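Local coordinates for protein salmonella typhimurium DB7155 bacteriophage DET7 tailspike (Bacteriophage, PDB 2V5I) that probably binds and hydrolyses the O-antigen of its Salmonella host as the trimeric receptor-binding tailspike of the phage, at residues Leu534-Ala538 against Gly539-Ala543; Glu524-Asp528 against Ile529-Ser533; Thr490-Gly494 against Ser495-Ala499. All coordinates share one frame; numbering follows the deposited sequence.

Interaction 1: Leu534-Ala538 against Gly539-Ala543; sequences LYLDA and GALWA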
loop_
_atom_site.group_PDB
_atom_site.type_symbol
_atom_site.label_atom_id
_atom_site.label_comp_id
_atom_site.label_asym_id
_atom_site.label_seq_id
_atom_site.Cartn_x
_atom_site.Cartn_y
_atom_site.Cartn_z
ATOM N N LEU A 534 11.130 -20.887 51.168
ATOM C CA LEU A 534 12.235 -20.855 52.108
ATOM C C LEU A 534 12.317 -19.537 52.860
ATOM O O LEU A 534 11.948 -18.455 52.353
ATOM C CB LEU A 534 13.572 -21.057 51.341
ATOM C CG LEU A 534 13.746 -22.449 50.726
ATOM C CD1 LEU A 534 14.909 -22.443 49.742
ATOM C CD2 LEU A 534 13.942 -23.557 51.713
ATOM N N TYR A 535 12.773 -19.622 54.096
ATOM C CA TYR A 535 12.895 -18.442 54.942
ATOM C C TYR A 535 13.946 -18.672 56.039
ATOM O O TYR A 535 14.324 -19.801 56.377
ATOM C CB TYR A 535 11.538 -18.064 55.571
ATOM C CG TYR A 535 10.959 -19.054 56.572
ATOM C CD1 TYR A 535 10.182 -20.113 56.163
ATOM C CD2 TYR A 535 11.150 -18.873 57.932
ATOM C CE1 TYR A 535 9.662 -21.010 57.087
ATOM C CE2 TYR A 535 10.607 -19.739 58.882
ATOM C CZ TYR A 535 9.823 -20.791 58.466
ATOM O OH TYR A 535 9.319 -21.647 59.456
ATOM N N LEU A 536 14.365 -17.570 56.630
ATOM C CA LEU A 536 15.294 -17.565 57.762
ATOM C C LEU A 536 14.567 -17.326 59.079
ATOM O O LEU A 536 13.645 -16.495 59.161
ATOM C CB LEU A 536 16.327 -16.434 57.600
ATOM C CG LEU A 536 17.257 -16.562 56.410
ATOM C CD1 LEU A 536 18.065 -15.274 56.214
ATOM C CD2 LEU A 536 18.145 -17.745 56.558
ATOM N N ASP A 537 14.975 -18.081 60.090
ATOM C CA ASP A 537 14.375 -17.927 61.445
ATOM C C ASP A 537 15.491 -18.177 62.425
ATOM O O ASP A 537 16.114 -19.228 62.429
ATOM C CB ASP A 537 13.210 -18.906 61.617
ATOM C CG ASP A 537 12.459 -18.773 62.964
ATOM O OD1 ASP A 537 12.964 -18.134 63.891
ATOM O OD2 ASP A 537 11.345 -19.348 63.056
ATOM N N ALA A 538 15.792 -17.165 63.215
ATOM C CA ALA A 538 16.865 -17.269 64.229
ATOM C C ALA A 538 18.169 -17.782 63.647
ATOM O O ALA A 538 18.833 -18.634 64.237
ATOM C CB ALA A 538 16.420 -18.150 65.384
ATOM N N GLY A 539 18.497 -17.283 62.461
ATOM C CA GLY A 539 19.740 -17.603 61.779
ATOM C C GLY A 539 19.804 -18.952 61.058
ATOM O O GLY A 539 20.867 -19.311 60.558
ATOM N N ALA A 540 18.697 -19.703 61.041
ATOM C CA ALA A 540 18.622 -21.018 60.382
ATOM C C ALA A 540 17.768 -20.917 59.136
ATOM O O ALA A 540 16.864 -20.048 59.060
ATOM C CB ALA A 540 18.000 -22.026 61.299
ATOM N N LEU A 541 18.051 -21.827 58.180
ATOM C CA LEU A 541 17.191 -21.991 57.004
ATOM C C LEU A 541 16.075 -22.971 57.298
ATOM O O LEU A 541 16.324 -24.115 57.689
ATOM C CB LEU A 541 18.015 -22.486 55.826
ATOM C CG LEU A 541 17.298 -22.510 54.491
ATOM C CD1 LEU A 541 16.949 -21.081 54.011
ATOM C CD2 LEU A 541 18.125 -23.269 53.410
ATOM N N TRP A 542 14.847 -22.513 57.043
ATOM C CA TRP A 542 13.624 -23.293 57.188
ATOM C C TRP A 542 12.850 -23.347 55.868
ATOM O O TRP A 542 12.958 -22.465 55.008
ATOM C CB TRP A 542 12.744 -22.628 58.222
ATOM C CG TRP A 542 13.186 -22.788 59.644
ATOM C CD1 TRP A 542 14.245 -22.152 60.263
ATOM C CD2 TRP A 542 12.586 -23.634 60.636
ATOM N NE1 TRP A 542 14.304 -22.546 61.578
ATOM C CE2 TRP A 542 13.310 -23.457 61.829
ATOM C CE3 TRP A 542 11.499 -24.522 60.624
ATOM C CZ2 TRP A 542 12.980 -24.125 63.008
ATOM C CZ3 TRP A 542 11.159 -25.188 61.812
ATOM C CH2 TRP A 542 11.927 -25.017 62.961
ATOM N N ALA A 543 12.056 -24.404 55.723
ATOM C CA ALA A 543 11.112 -24.569 54.620
ATOM C C ALA A 543 9.689 -24.541 55.177
ATOM O O ALA A 543 9.375 -25.244 56.153
ATOM C CB ALA A 543 11.318 -25.901 53.874
HETATM O O HOH W 1 15.683 -21.907 64.100
#
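One face of the Tyr535 ring is covered by CB of Trp542, a CH-pi contact in which CB stands 3.6 Å from the centroid of the Tyr535 ring, 20° off the normal. The indole does not stack on the phenol: Tyr535 and the five-membered ring of Trp542 lie nearly parallel, planes 20° apart, but slide past each other and barely overlap. Beside the indole, Asp537 CB approaches Trp542 CD1 obliquely at 3.7 Å. A water and the carbonyl oxygen of Ala540 sit at the indole edge, in its plane. The water accepts from Trp542 NE1 at 2.9 Å and donates to Asp537 O, tying the tryptophan to the turn. Tyr535 CG stands between its backbone N and carbonyl carbon (chi1 66°), which lays the ring across the neighbouring strand, and its hydroxyl is hydrogen-bonded to Arg554 of strand 552-556.

The scaffold is a beta hairpin: strands 531-537 and 540-546 are joined by a type I' turn from Asp537 to Ala540, with Ala538 and Gly539 both at positive phi. Tyr535-Trp542 and Asp537-Ala540 are the hydrogen-bonded pairs. Trp542 N donates to Tyr535 O at 2.8 Å, and next to the turn Ala540 N donates to Asp537 O at 3.0 Å. The non-hydrogen-bonded pairs put Leu534, Leu536, Leu541 and Ala543 on the other face. There Leu534 CD2 touches Ala543 CB at 4.1 Å, and Leu541 CD1 comes within 4.4 Å of Leu536 CD2. Leu534 and Leu541 also pack on Met532 of a second subunit, Leu536 on Pro548 of that same chain.

Interaction 2: Glu524-Asp528 against Ile529-Ser533; sequences EGVLD and INTMS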
loop_
_atom_site.group_PDB
_atom_site.type_symbol
_atom_site.label_atom_id
_atom_site.label_comp_id
_atom_site.label_asym_id
_atom_site.label_seq_id
_atom_site.Cartn_x
_atom_site.Cartn_y
_atom_site.Cartn_z
ATOM N N GLU A 524 0.340 -18.247 54.997
ATOM C CA GLU A 524 -0.095 -17.787 53.669
ATOM C C GLU A 524 1.096 -17.671 52.685
ATOM O O GLU A 524 0.887 -17.471 51.491
ATOM C CB GLU A 524 -0.719 -16.367 53.705
ATOM C CG GLU A 524 -1.792 -16.058 54.668
ATOM C CD GLU A 524 -1.228 -15.569 56.011
ATOM O OE1 GLU A 524 -0.812 -16.454 56.729
ATOM O OE2 GLU A 524 -1.207 -14.342 56.345
ATOM N N GLY A 525 2.338 -17.704 53.177
ATOM C CA GLY A 525 3.495 -17.733 52.313
ATOM C C GLY A 525 3.699 -18.931 51.412
ATOM O O GLY A 525 4.638 -18.936 50.619
ATOM N N VAL A 526 2.869 -19.966 51.548
ATOM C CA VAL A 526 2.836 -21.028 50.572
ATOM C C VAL A 526 1.373 -21.293 50.150
ATOM O O VAL A 526 0.485 -21.317 50.989
ATOM C CB VAL A 526 3.533 -22.331 51.110
ATOM C CG1 VAL A 526 2.749 -23.014 52.196
ATOM C CG2 VAL A 526 3.850 -23.215 50.028
ATOM N N LEU A 527 1.162 -21.468 48.861
ATOM C CA LEU A 527 -0.193 -21.582 48.281
ATOM C C LEU A 527 -0.568 -23.005 47.840
ATOM O O LEU A 527 -1.501 -23.570 48.363
ATOM C CB LEU A 527 -0.350 -20.601 47.130
ATOM C CG LEU A 527 -1.706 -20.603 46.427
ATOM C CD1 LEU A 527 -2.787 -20.106 47.398
ATOM C CD2 LEU A 527 -1.626 -19.703 45.199
ATOM N N ASP A 528 0.125 -23.536 46.834
ATOM C CA ASP A 528 -0.223 -24.779 46.205
ATOM C C ASP A 528 0.288 -25.976 46.966
ATOM O O ASP A 528 1.396 -25.955 47.522
ATOM C CB ASP A 528 0.380 -24.854 44.798
ATOM C CG ASP A 528 -0.193 -23.849 43.795
ATOM O OD1 ASP A 528 -1.311 -23.307 44.009
ATOM O OD2 ASP A 528 0.478 -23.664 42.717
ATOM N N ILE A 529 -0.462 -27.070 46.901
ATOM C CA ILE A 529 -0.007 -28.369 47.390
ATOM C C ILE A 529 1.286 -28.796 46.694
ATOM O O ILE A 529 1.470 -28.540 45.502
ATOM C CB ILE A 529 -1.097 -29.436 47.148
ATOM C CG1 ILE A 529 -2.240 -29.182 48.161
ATOM C CG2 ILE A 529 -0.551 -30.843 47.336
ATOM C CD1 ILE A 529 -3.486 -29.953 47.887
ATOM N N ASN A 530 2.187 -29.378 47.475
ATOM C CA ASN A 530 3.492 -29.876 47.006
ATOM C C ASN A 530 4.351 -28.730 46.446
ATOM O O ASN A 530 4.977 -28.837 45.394
ATOM C CB ASN A 530 3.348 -31.010 46.002
ATOM C CG ASN A 530 2.719 -32.258 46.623
ATOM O OD1 ASN A 530 2.764 -32.471 47.828
ATOM N ND2 ASN A 530 2.050 -33.025 45.794
ATOM N N THR A 531 4.339 -27.651 47.195
ATOM C CA THR A 531 5.263 -26.568 46.980
ATOM C C THR A 531 5.926 -26.146 48.291
ATOM O O THR A 531 5.409 -26.366 49.365
ATOM C CB THR A 531 4.589 -25.350 46.273
ATOM O OG1 THR A 531 3.673 -24.712 47.150
ATOM C CG2 THR A 531 3.894 -25.756 44.975
ATOM N N MET A 532 7.089 -25.526 48.167
ATOM C CA MET A 532 7.962 -25.156 49.309
ATOM C C MET A 532 8.445 -23.728 49.164
ATOM O O MET A 532 8.859 -23.343 48.094
ATOM C CB MET A 532 9.200 -26.074 49.272
ATOM C CG MET A 532 10.223 -25.735 50.258
ATOM S SD MET A 532 11.711 -26.726 49.992
ATOM C CE MET A 532 12.536 -25.727 48.738
ATOM N N SER A 533 8.373 -22.947 50.242
ATOM C CA SER A 533 8.983 -21.605 50.301
ATOM C C SER A 533 10.038 -21.578 51.400
ATOM O O SER A 533 9.842 -22.155 52.492
ATOM C CB SER A 533 7.932 -20.595 50.705
ATOM O OG SER A 533 6.908 -20.571 49.747
HETATM O O HOH W 2 2.725 -22.371 45.942
#
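Val526 lays its CG2 branch, which stands anti to the valine backbone N and so points across the bend, against the hydroxyl of Thr531, CG2 to OG1 3.2 Å, as the two side chains run past each other in opposite directions. The Thr531 hydroxyl sits between its own backbone N and carbonyl carbon (chi1 70°), facing back into the bend, and there OG1 donates to Asp528 O at 2.6 Å, tilted modestly from the carbonyl plane. A water donates to Thr531 OG1 at 2.8 Å and accepts from Asp528 N, so the hydroxyl is gripped from two directions and both ends of the Asp528 backbone are engaged. The methyl CG2 of Thr531 packs on Asp528 CB at 3.6 Å, while the aspartate carboxylate forms a salt bridge with Lys503 of the third subunit. Farther along, Ser533 OG donates to Gly525 O at 2.9 Å, tying the 3-10 segment at Gly525 to strand 531-537. Residues 531-533 pair in an antiparallel ladder with a strand of the third subunit. Side-chain hydroxyls here bind carbonyls of a loop doubling back on the start of strand 531-537, in the intertwined C-terminal domain of the trimeric tailspike.

Interaction 3: Thr490-Gly494 against Ser495-Ala499; sequences TALSG and STPNA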
loop_
_atom_site.group_PDB
_atom_site.type_symbol
_atom_site.label_atom_id
_atom_site.label_comp_id
_atom_site.label_asym_id
_atom_site.label_seq_id
_atom_site.Cartn_x
_atom_site.Cartn_y
_atom_site.Cartn_z
ATOM N N THR A 490 12.536 -11.917 37.284
ATOM C CA THR A 490 12.388 -10.848 38.294
ATOM C C THR A 490 10.954 -10.411 38.511
ATOM O O THR A 490 10.058 -10.647 37.693
ATOM C CB THR A 490 13.202 -9.574 37.909
ATOM O OG1 THR A 490 12.511 -8.835 36.904
ATOM C CG2 THR A 490 14.610 -9.895 37.420
ATOM N N ALA A 491 10.769 -9.727 39.652
ATOM C CA ALA A 491 9.452 -9.206 40.052
ATOM C C ALA A 491 9.664 -7.837 40.728
ATOM O O ALA A 491 10.601 -7.639 41.527
ATOM C CB ALA A 491 8.745 -10.145 41.048
ATOM N N LEU A 492 8.700 -6.947 40.500
ATOM C CA LEU A 492 8.601 -5.633 41.141
ATOM C C LEU A 492 8.240 -5.698 42.636
ATOM O O LEU A 492 7.352 -6.434 43.054
ATOM C CB LEU A 492 7.463 -4.854 40.435
ATOM C CG LEU A 492 7.134 -3.406 40.845
ATOM C CD1 LEU A 492 8.208 -2.444 40.421
ATOM C CD2 LEU A 492 5.753 -3.002 40.306
ATOM N N SER A 493 8.950 -4.922 43.430
ATOM C CA SER A 493 8.591 -4.760 44.864
ATOM C C SER A 493 8.980 -3.337 45.287
ATOM O O SER A 493 10.024 -2.822 44.848
ATOM C CB SER A 493 9.298 -5.792 45.761
ATOM O OG SER A 493 8.840 -5.663 47.123
ATOM N N GLY A 494 8.194 -2.786 46.201
ATOM C CA GLY A 494 8.414 -1.394 46.659
ATOM C C GLY A 494 8.559 -0.391 45.527
ATOM O O GLY A 494 9.375 0.569 45.633
ATOM N N SER A 495 7.811 -0.602 44.452
ATOM C CA SER A 495 7.910 0.229 43.240
ATOM C C SER A 495 9.289 0.304 42.596
ATOM O O SER A 495 9.582 1.243 41.821
ATOM C CB SER A 495 7.383 1.629 43.521
ATOM O OG SER A 495 5.991 1.593 43.896
ATOM N N THR A 496 10.125 -0.705 42.869
ATOM C CA THR A 496 11.459 -0.802 42.285
ATOM C C THR A 496 11.518 -1.966 41.278
ATOM O O THR A 496 11.395 -3.141 41.671
ATOM C CB THR A 496 12.469 -0.994 43.377
ATOM O OG1 THR A 496 12.397 0.110 44.306
ATOM C CG2 THR A 496 13.875 -1.071 42.829
ATOM N N PRO A 497 11.664 -1.664 39.981
ATOM C CA PRO A 497 11.714 -2.750 39.011
ATOM C C PRO A 497 12.884 -3.731 39.279
ATOM O O PRO A 497 13.950 -3.340 39.714
ATOM C CB PRO A 497 11.917 -2.018 37.680
ATOM C CG PRO A 497 11.332 -0.659 37.889
ATOM C CD PRO A 497 11.700 -0.340 39.332
ATOM N N ASN A 498 12.628 -5.011 39.023
ATOM C CA ASN A 498 13.585 -6.095 39.171
ATOM C C ASN A 498 14.068 -6.260 40.610
ATOM O O ASN A 498 15.170 -6.726 40.845
ATOM C CB ASN A 498 14.772 -5.951 38.198
ATOM C CG ASN A 498 14.347 -5.745 36.780
ATOM O OD1 ASN A 498 13.566 -6.520 36.200
ATOM N ND2 ASN A 498 14.843 -4.628 36.193
ATOM N N ALA A 499 13.234 -5.888 41.581
ATOM C CA ALA A 499 13.646 -5.918 42.991
ATOM C C ALA A 499 13.953 -7.328 43.547
ATOM O O ALA A 499 14.876 -7.499 44.356
ATOM C CB ALA A 499 12.608 -5.248 43.839
#
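Thr490 meets Asn498 across the bend that follows strand 485-493, where a type I' turn from Ser493 to Thr496 makes a tight hairpin and a type II turn from Thr496 to Ala499 then swings the chain round a corner. From the threonine, CB and the methyl CG2 both lie against Asn498 OD1, CB at 3.5 Å, with CA and CB of the asparagine next in line, and OG1 at the tip donates to Asn498 OD1 at 2.6 Å. The hydroxyl stands between the threonine backbone N and carbonyl carbon (chi1 78°), which directs it at the amide. It arrives in the plane of the amide carbonyl, on a lone pair of OD1, with a C=O...donor angle of 132°. Asn498, at positive phi, also rests on Ala471 and Arg473 of strand 470-476, the neighbour of strand 485-493 in the antiparallel sheet.

On the hairpin itself Ser493 and Thr496 form a hydrogen-bonded antiparallel pair. Thr496 N donates to Ser493 O at 2.9 Å, while the return bond from Ser493 N to Thr496 O is weak. Gly494 and Ser495 fill the two central positions of the turn. Leu492 CG lies anti to its backbone N (chi1 -178°), which carries CD1 to the Thr496-Pro497 link; CD1 lies 3.5 Å from Thr496 C and touches Pro497 CD more loosely. The leucine also touches Leu463. Ser493 OG turns instead to Asp508 of the third subunit, placing this edge of the hairpin at the trimer interface. Ser493 CB touches the methyl of Ala499, CB to CB 3.9 Å.

Overall arrangement
The three contacts follow one another along the chain in order 3, 2, 1, all on the same side of its centre. Interactions 1 and 2 share strand 531-537 and touch where Ala543 CB packs on Met532 CG at 3.8 Å; interaction 3 belongs to a separate antiparallel sheet, its nearest atoms about 14 Å from either. Interaction 1 is the most buried, combining paired backbones with aromatic and leucine packing, although its turn is exposed. Interactions 2 and 3 are partly buried: interaction 2 uses hydroxyls on main-chain carbonyls, interaction 3 a threonine-asparagine side-chain bond beside a short hairpin. All three adjoin the third subunit, while interaction 1 also packs leucines against the second.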